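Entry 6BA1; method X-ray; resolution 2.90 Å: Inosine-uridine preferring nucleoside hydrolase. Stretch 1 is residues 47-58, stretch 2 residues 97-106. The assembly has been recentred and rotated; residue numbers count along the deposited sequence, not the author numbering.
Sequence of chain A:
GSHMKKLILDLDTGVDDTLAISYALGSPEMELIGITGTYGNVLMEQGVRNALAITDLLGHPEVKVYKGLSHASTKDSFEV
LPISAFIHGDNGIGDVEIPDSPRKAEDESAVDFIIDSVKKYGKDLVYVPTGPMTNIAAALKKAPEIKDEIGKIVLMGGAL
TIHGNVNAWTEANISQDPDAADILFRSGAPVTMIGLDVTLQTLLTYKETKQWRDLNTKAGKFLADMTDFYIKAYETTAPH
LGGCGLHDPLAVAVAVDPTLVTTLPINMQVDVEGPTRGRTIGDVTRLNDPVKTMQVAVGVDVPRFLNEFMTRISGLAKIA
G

Stretch 1, residues 47-58: GVRNALAITDLL
Stretch 2, residues 97-106: EIPDSPRKAE

The apolar centre is built around Ile-98, whose phi/psi is -148/135 and whose side chain is fully extended (chi1 t, chi2 t). Its CD1 reaches Leu-57 CD2 at 3.8 Å, Ile-54 CG1 at 4.0 Å and Ala-53 CB at 4.4 Å. Leu-57 (chi1 t, chi2 p) points toward the segment, whereas Ile-54 (chi1 m) directs its CB away and still offers CG1. Alanine suits position 53 because its short side chain lets the segment come close: Ala-53 CB lies 3.5 Å from Pro-99 O, and Ala-53 N is 3.8 Å from Ser-101 CB.

These residues join a helix, already under way at Gly-47, to a segment without regular secondary structure, residues 97-106, burying 658 Å² over both sides. The two stretches meet in reverse order: Ile-98 near Leu-57, Ser-101 at Ala-53 (CA to CA 4.6 Å), and Ala-105 nearest Val-48 (CA to CA 7.2 Å). Helical phi/psi values near -60/-45, with backbone bonds such as Ala-53 N to Arg-49 O (3.1 Å), face residues mostly with phi near -70 and psi near 140; Pro-102, at -73/-15, bends the segment.

Further along, Leu-52 (chi1 m, chi2 t) and Val-48 (chi1 t) are buried and point toward the segment. Leu-52 CB packs 3.7 Å from Ser-101 CB, and its branched end lets CD1 lie 3.9 Å from Lys-104 CA while CD2 meets the Arg-103 guanidinium. Val-48 suits its place because its methyl CG1 meets the small Ala-105 at CB, 4.0 Å away. Lys-104 turns its CB away, as befits an exposed lysine.

The polar edge is organised by Asp-56 (chi1 m, chi2 19°), whose two carboxylate oxygens serve different partners. Ser-101 (chi1 t) donates from OG to Asp-56 OD2 at 2.6 Å, while Arg-103 NE donates to Asp-56 OD1 at 2.7 Å and 155°, within a salt bridge. Ser-101 OG also accepts from Arg-103 N at 3.2 Å, so one small hydroxyl ties the bend to the helix. Arg-103 (chi1 -29°, chi2 t, chi3 m, chi4 93°) lays one guanidinium face against Leu-52 CD2, 3.5 Å from Arg-103 NH2, leaving its edge for the carboxylate.

A second salt bridge joins Arg-49 NH1 to Asp-100 OD1 at 2.7 Å. Arg-49 starts sideways (chi1 t, chi2 t), then folds through chi3 p and chi4 73° to bring its end nearer; its NH2 approaches Ile-98 CG2 at 3.5 Å. Asp-100 (chi1 m, chi2 22°) is exposed, a suitable setting for its charge.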

ATOM      1  N   GLY A  47      28.763  11.456 -10.027  1.00 28.30           N
ATOM      2  CA  GLY A  47      27.996  11.940  -8.873  1.00 27.06           C
ATOM      3  C   GLY A  47      28.813  12.832  -7.943  1.00 27.39           C
ATOM      4  O   GLY A  47      28.323  13.853  -7.459  1.00 26.85           O
ATOM      5  N   VAL A  48      30.065  12.442  -7.716  1.00 28.45           N
ATOM      6  CA  VAL A  48      30.988  13.206  -6.895  1.00 29.09           C
ATOM      7  C   VAL A  48      31.459  14.498  -7.590  1.00 29.93           C
ATOM      8  O   VAL A  48      31.469  15.562  -6.957  1.00 29.85           O
ATOM      9  CB  VAL A  48      32.190  12.340  -6.447  1.00 30.23           C
ATOM     10  CG1 VAL A  48      33.264  13.178  -5.747  1.00 31.27           C
ATOM     11  CG2 VAL A  48      31.701  11.208  -5.546  1.00 29.53           C
ATOM     12  N   ARG A  49      31.844  14.412  -8.873  1.00 30.89           N
ATOM     13  CA  ARG A  49      32.264  15.607  -9.631  1.00 31.91           C
ATOM     14  C   ARG A  49      31.203  16.702  -9.595  1.00 31.03           C
ATOM     15  O   ARG A  49      31.516  17.885  -9.416  1.00 31.58           O
ATOM     16  CB  ARG A  49      32.558  15.284 -11.099  1.00 33.04           C
ATOM     17  CG  ARG A  49      33.259  16.433 -11.840  1.00 34.56           C
ATOM     18  CD  ARG A  49      32.947  16.490 -13.329  1.00 35.36           C
ATOM     19  NE  ARG A  49      31.683  17.158 -13.670  1.00 34.50           N
ATOM     20  CZ  ARG A  49      31.444  18.478 -13.610  1.00 34.68           C
ATOM     21  NH1 ARG A  49      32.362  19.335 -13.181  1.00 35.60           N
ATOM     22  NH2 ARG A  49      30.261  18.952 -13.963  1.00 34.07           N
ATOM     23  N   ASN A  50      29.954  16.283  -9.774  1.00 29.82           N
ATOM     24  CA  ASN A  50      28.816  17.195  -9.814  1.00 29.10           C
ATOM     25  C   ASN A  50      28.577  17.789  -8.435  1.00 28.34           C
ATOM     26  O   ASN A  50      28.439  19.007  -8.295  1.00 28.60           O
ATOM     27  CB  ASN A  50      27.561  16.456 -10.309  1.00 28.17           C
ATOM     28  CG  ASN A  50      27.740  15.870 -11.704  1.00 29.07           C
ATOM     29  OD1 ASN A  50      28.777  16.069 -12.355  1.00 30.44           O
ATOM     30  ND2 ASN A  50      26.736  15.146 -12.167  1.00 28.48           N
ATOM     31  N   ALA A  51      28.558  16.923  -7.419  1.00 27.60           N
ATOM     32  CA  ALA A  51      28.361  17.343  -6.028  1.00 27.04           C
ATOM     33  C   ALA A  51      29.342  18.438  -5.612  1.00 28.08           C
ATOM     34  O   ALA A  51      28.932  19.468  -5.075  1.00 27.94           O
ATOM     35  CB  ALA A  51      28.478  16.148  -5.100  1.00 26.59           C
ATOM     36  N   LEU A  52      30.628  18.209  -5.881  1.00 29.27           N
ATOM     37  CA  LEU A  52      31.677  19.179  -5.561  1.00 30.54           C
ATOM     38  C   LEU A  52      31.466  20.485  -6.318  1.00 31.08           C
ATOM     39  O   LEU A  52      31.417  21.553  -5.707  1.00 31.31           O
ATOM     40  CB  LEU A  52      33.060  18.613  -5.888  1.00 31.93           C
ATOM     41  CG  LEU A  52      33.555  17.438  -5.039  1.00 31.95           C
ATOM     42  CD1 LEU A  52      34.643  16.662  -5.780  1.00 33.28           C
ATOM     43  CD2 LEU A  52      34.055  17.914  -3.674  1.00 32.39           C
ATOM     44  N   ALA A  53      31.324  20.379  -7.642  1.00 31.44           N
ATOM     45  CA  ALA A  53      31.130  21.541  -8.520  1.00 32.24           C
ATOM     46  C   ALA A  53      29.908  22.394  -8.165  1.00 31.39           C
ATOM     47  O   ALA A  53      29.957  23.625  -8.236  1.00 32.21           O
ATOM     48  CB  ALA A  53      31.041  21.088  -9.970  1.00 32.76           C
ATOM     49  N   ILE A  54      28.818  21.727  -7.784  1.00 29.92           N
ATOM     50  CA  ILE A  54      27.549  22.396  -7.500  1.00 29.19           C
ATOM     51  C   ILE A  54      27.556  23.038  -6.112  1.00 28.97           C
ATOM     52  O   ILE A  54      27.112  24.179  -5.962  1.00 29.32           O
ATOM     53  CB  ILE A  54      26.357  21.426  -7.711  1.00 27.93           C
ATOM     54  CG1 ILE A  54      26.188  21.169  -9.215  1.00 28.50           C
ATOM     55  CG2 ILE A  54      25.051  21.982  -7.136  1.00 27.17           C
ATOM     56  CD1 ILE A  54      25.699  19.783  -9.579  1.00 27.70           C
ATOM     57  N   THR A  55      28.059  22.316  -5.111  1.00 28.57           N
ATOM     58  CA  THR A  55      28.214  22.873  -3.762  1.00 28.64           C
ATOM     59  C   THR A  55      29.056  24.151  -3.777  1.00 30.08           C
ATOM     60  O   THR A  55      28.720  25.127  -3.094  1.00 30.30           O
ATOM     61  CB  THR A  55      28.843  21.860  -2.781  1.00 28.44           C
ATOM     62  OG1 THR A  55      29.978  21.230  -3.388  1.00 29.21           O
ATOM     63  CG2 THR A  55      27.832  20.813  -2.388  1.00 27.09           C
ATOM     64  N   ASP A  56      30.137  24.134  -4.565  1.00 31.19           N
ATOM     65  CA  ASP A  56      30.939  25.333  -4.842  1.00 32.78           C
ATOM     66  C   ASP A  56      30.081  26.448  -5.439  1.00 33.03           C
ATOM     67  O   ASP A  56      30.033  27.546  -4.886  1.00 33.65           O
ATOM     68  CB  ASP A  56      32.099  25.024  -5.809  1.00 34.02           C
ATOM     69  CG  ASP A  56      33.273  24.326  -5.136  1.00 34.56           C
ATOM     70  OD1 ASP A  56      33.110  23.748  -4.038  1.00 33.74           O
ATOM     71  OD2 ASP A  56      34.372  24.351  -5.729  1.00 36.00           O
ATOM     72  N   LEU A  57      29.388  26.151  -6.542  1.00 32.67           N
ATOM     73  CA  LEU A  57      28.609  27.161  -7.277  1.00 33.22           C
ATOM     74  C   LEU A  57      27.558  27.887  -6.425  1.00 32.68           C
ATOM     75  O   LEU A  57      27.345  29.088  -6.603  1.00 33.71           O
ATOM     76  CB  LEU A  57      27.918  26.542  -8.501  1.00 32.88           C
ATOM     77  CG  LEU A  57      27.332  27.542  -9.511  1.00 33.98           C
ATOM     78  CD1 LEU A  57      28.403  28.037 -10.457  1.00 35.82           C
ATOM     79  CD2 LEU A  57      26.181  26.931 -10.286  1.00 33.27           C
ATOM     80  N   LEU A  58      26.920  27.166  -5.506  1.00 31.25           N
ATOM     81  CA  LEU A  58      25.869  27.737  -4.650  1.00 30.78           C
ATOM     82  C   LEU A  58      26.411  28.587  -3.483  1.00 31.49           C
ATOM     83  O   LEU A  58      25.646  29.301  -2.809  1.00 31.53           O
ATOM     84  CB  LEU A  58      24.966  26.618  -4.124  1.00 29.18           C
ATOM     85  CG  LEU A  58      24.242  25.804  -5.210  1.00 28.54           C
ATOM     86  CD1 LEU A  58      23.699  24.502  -4.640  1.00 27.13           C
ATOM     87  CD2 LEU A  58      23.128  26.605  -5.863  1.00 28.95           C
ATOM     88  N   GLU A  97      26.966  23.207 -18.647  1.00 39.10           N
ATOM     89  CA  GLU A  97      28.411  23.320 -18.485  1.00 39.97           C
ATOM     90  C   GLU A  97      28.692  24.140 -17.232  1.00 39.26           C
ATOM     91  O   GLU A  97      28.166  25.242 -17.069  1.00 39.57           O
ATOM     92  CB  GLU A  97      29.060  23.983 -19.706  1.00 42.54           C
ATOM     93  CG  GLU A  97      28.768  23.315 -21.048  1.00 43.67           C
ATOM     94  CD  GLU A  97      29.413  21.949 -21.193  1.00 43.40           C
ATOM     95  OE1 GLU A  97      30.350  21.832 -22.012  1.00 45.28           O
ATOM     96  OE2 GLU A  97      28.981  20.989 -20.505  1.00 41.47           O
ATOM     97  N   ILE A  98      29.524  23.585 -16.359  1.00 38.50           N
ATOM     98  CA  ILE A  98      29.808  24.169 -15.056  1.00 37.77           C
ATOM     99  C   ILE A  98      31.258  23.819 -14.694  1.00 38.42           C
ATOM    100  O   ILE A  98      31.678  22.669 -14.885  1.00 38.24           O
ATOM    101  CB  ILE A  98      28.792  23.664 -13.990  1.00 35.55           C
ATOM    102  CG1 ILE A  98      29.011  24.355 -12.638  1.00 35.00           C
ATOM    103  CG2 ILE A  98      28.835  22.142 -13.846  1.00 34.44           C
ATOM    104  CD1 ILE A  98      28.046  23.897 -11.556  1.00 33.06           C
ATOM    105  N   PRO A  99      32.037  24.802 -14.192  1.00 39.38           N
ATOM    106  CA  PRO A  99      33.442  24.498 -13.898  1.00 40.31           C
ATOM    107  C   PRO A  99      33.622  23.408 -12.833  1.00 38.82           C
ATOM    108  O   PRO A  99      32.903  23.395 -11.837  1.00 37.24           O
ATOM    109  CB  PRO A  99      33.998  25.846 -13.405  1.00 41.45           C
ATOM    110  CG  PRO A  99      32.804  26.642 -12.991  1.00 40.47           C
ATOM    111  CD  PRO A  99      31.717  26.217 -13.927  1.00 39.93           C
ATOM    112  N   ASP A 100      34.574  22.505 -13.066  1.00 39.54           N
ATOM    113  CA  ASP A 100      34.957  21.486 -12.082  1.00 38.63           C
ATOM    114  C   ASP A 100      35.446  22.167 -10.814  1.00 38.66           C
ATOM    115  O   ASP A 100      36.141  23.188 -10.884  1.00 40.14           O
ATOM    116  CB  ASP A 100      36.095  20.604 -12.609  1.00 40.02           C
ATOM    117  CG  ASP A 100      35.676  19.715 -13.769  1.00 40.06           C
ATOM    118  OD1 ASP A 100      34.680  20.036 -14.450  1.00 39.60           O
ATOM    119  OD2 ASP A 100      36.346  18.692 -14.002  1.00 40.71           O
ATOM    120  N   SER A 101      35.087  21.621  -9.656  1.00 37.20           N
ATOM    121  CA  SER A 101      35.644  22.115  -8.404  1.00 37.44           C
ATOM    122  C   SER A 101      37.084  21.617  -8.288  1.00 39.01           C
ATOM    123  O   SER A 101      37.354  20.440  -8.552  1.00 39.00           O
ATOM    124  CB  SER A 101      34.846  21.614  -7.208  1.00 35.66           C
ATOM    125  OG  SER A 101      35.453  22.004  -5.989  1.00 36.12           O
ATOM    126  N   PRO A 102      38.012  22.502  -7.887  1.00 40.51           N
ATOM    127  CA  PRO A 102      39.375  22.046  -7.621  1.00 42.14           C
ATOM    128  C   PRO A 102      39.510  21.237  -6.316  1.00 41.49           C
ATOM    129  O   PRO A 102      40.532  20.573  -6.124  1.00 42.76           O
ATOM    130  CB  PRO A 102      40.171  23.349  -7.544  1.00 43.95           C
ATOM    131  CG  PRO A 102      39.184  24.360  -7.081  1.00 42.83           C
ATOM    132  CD  PRO A 102      37.845  23.940  -7.619  1.00 40.93           C
ATOM    133  N   ARG A 103      38.493  21.297  -5.446  1.00 39.73           N
ATOM    134  CA  ARG A 103      38.396  20.415  -4.265  1.00 38.97           C
ATOM    135  C   ARG A 103      38.097  19.054  -4.811  1.00 38.23           C
ATOM    136  O   ARG A 103      37.563  18.908  -5.931  1.00 37.72           O
ATOM    137  CB  ARG A 103      37.281  20.851  -3.270  1.00 37.38           C
ATOM    138  CG  ARG A 103      37.062  22.304  -3.314  1.00 37.69           C
ATOM    139  CD  ARG A 103      35.975  22.922  -2.341  1.00 36.42           C
ATOM    140  NE  ARG A 103      34.691  22.233  -2.440  1.00 34.51           N
ATOM    141  CZ  ARG A 103      34.301  21.225  -1.673  1.00 33.56           C
ATOM    142  NH1 ARG A 103      35.132  20.732  -0.751  1.00 34.39           N
ATOM    143  NH2 ARG A 103      33.103  20.653  -1.762  1.00 31.96           N
ATOM    144  N   LYS A 104      38.473  18.032  -4.041  1.00 38.39           N
ATOM    145  CA  LYS A 104      38.278  16.635  -4.414  1.00 37.92           C
ATOM    146  C   LYS A 104      37.680  15.814  -3.284  1.00 36.81           C
ATOM    147  O   LYS A 104      37.487  16.321  -2.178  1.00 36.53           O
ATOM    148  CB  LYS A 104      39.618  16.054  -4.910  1.00 39.98           C
ATOM    149  CG  LYS A 104      40.059  16.677  -6.232  1.00 41.07           C
ATOM    150  CD  LYS A 104      40.563  15.771  -7.394  1.00 42.15           C
ATOM    151  CE  LYS A 104      40.047  16.303  -8.743  1.00 41.94           C
ATOM    152  NZ  LYS A 104      40.965  16.058  -9.885  1.00 43.95           N
ATOM    153  N   ALA A 105      37.359  14.557  -3.570  1.00 36.30           N
ATOM    154  CA  ALA A 105      36.696  13.687  -2.599  1.00 35.30           C
ATOM    155  C   ALA A 105      37.574  13.418  -1.395  1.00 36.62           C
ATOM    156  O   ALA A 105      38.785  13.292  -1.529  1.00 38.45           O
ATOM    157  CB  ALA A 105      36.309  12.370  -3.250  1.00 34.86           C
ATOM    158  N   GLU A 106      36.955  13.313  -0.216  1.00 35.86           N
ATOM    159  CA  GLU A 106      37.686  13.022   1.024  1.00 37.21           C
ATOM    160  C   GLU A 106      38.303  11.633   0.966  1.00 38.34           C
ATOM    161  O   GLU A 106      37.915  10.797   0.147  1.00 37.73           O
ATOM    162  CB  GLU A 106      36.775  13.121   2.235  1.00 36.21           C
ATOM    163  CG  GLU A 106      36.180  14.508   2.483  1.00 35.36           C
ATOM    164  CD  GLU A 106      37.202  15.548   2.869  1.00 36.93           C
ATOM    165  OE1 GLU A 106      38.152  15.214   3.592  1.00 38.61           O
ATOM    166  OE2 GLU A 106      37.030  16.708   2.463  1.00 36.60           O
TER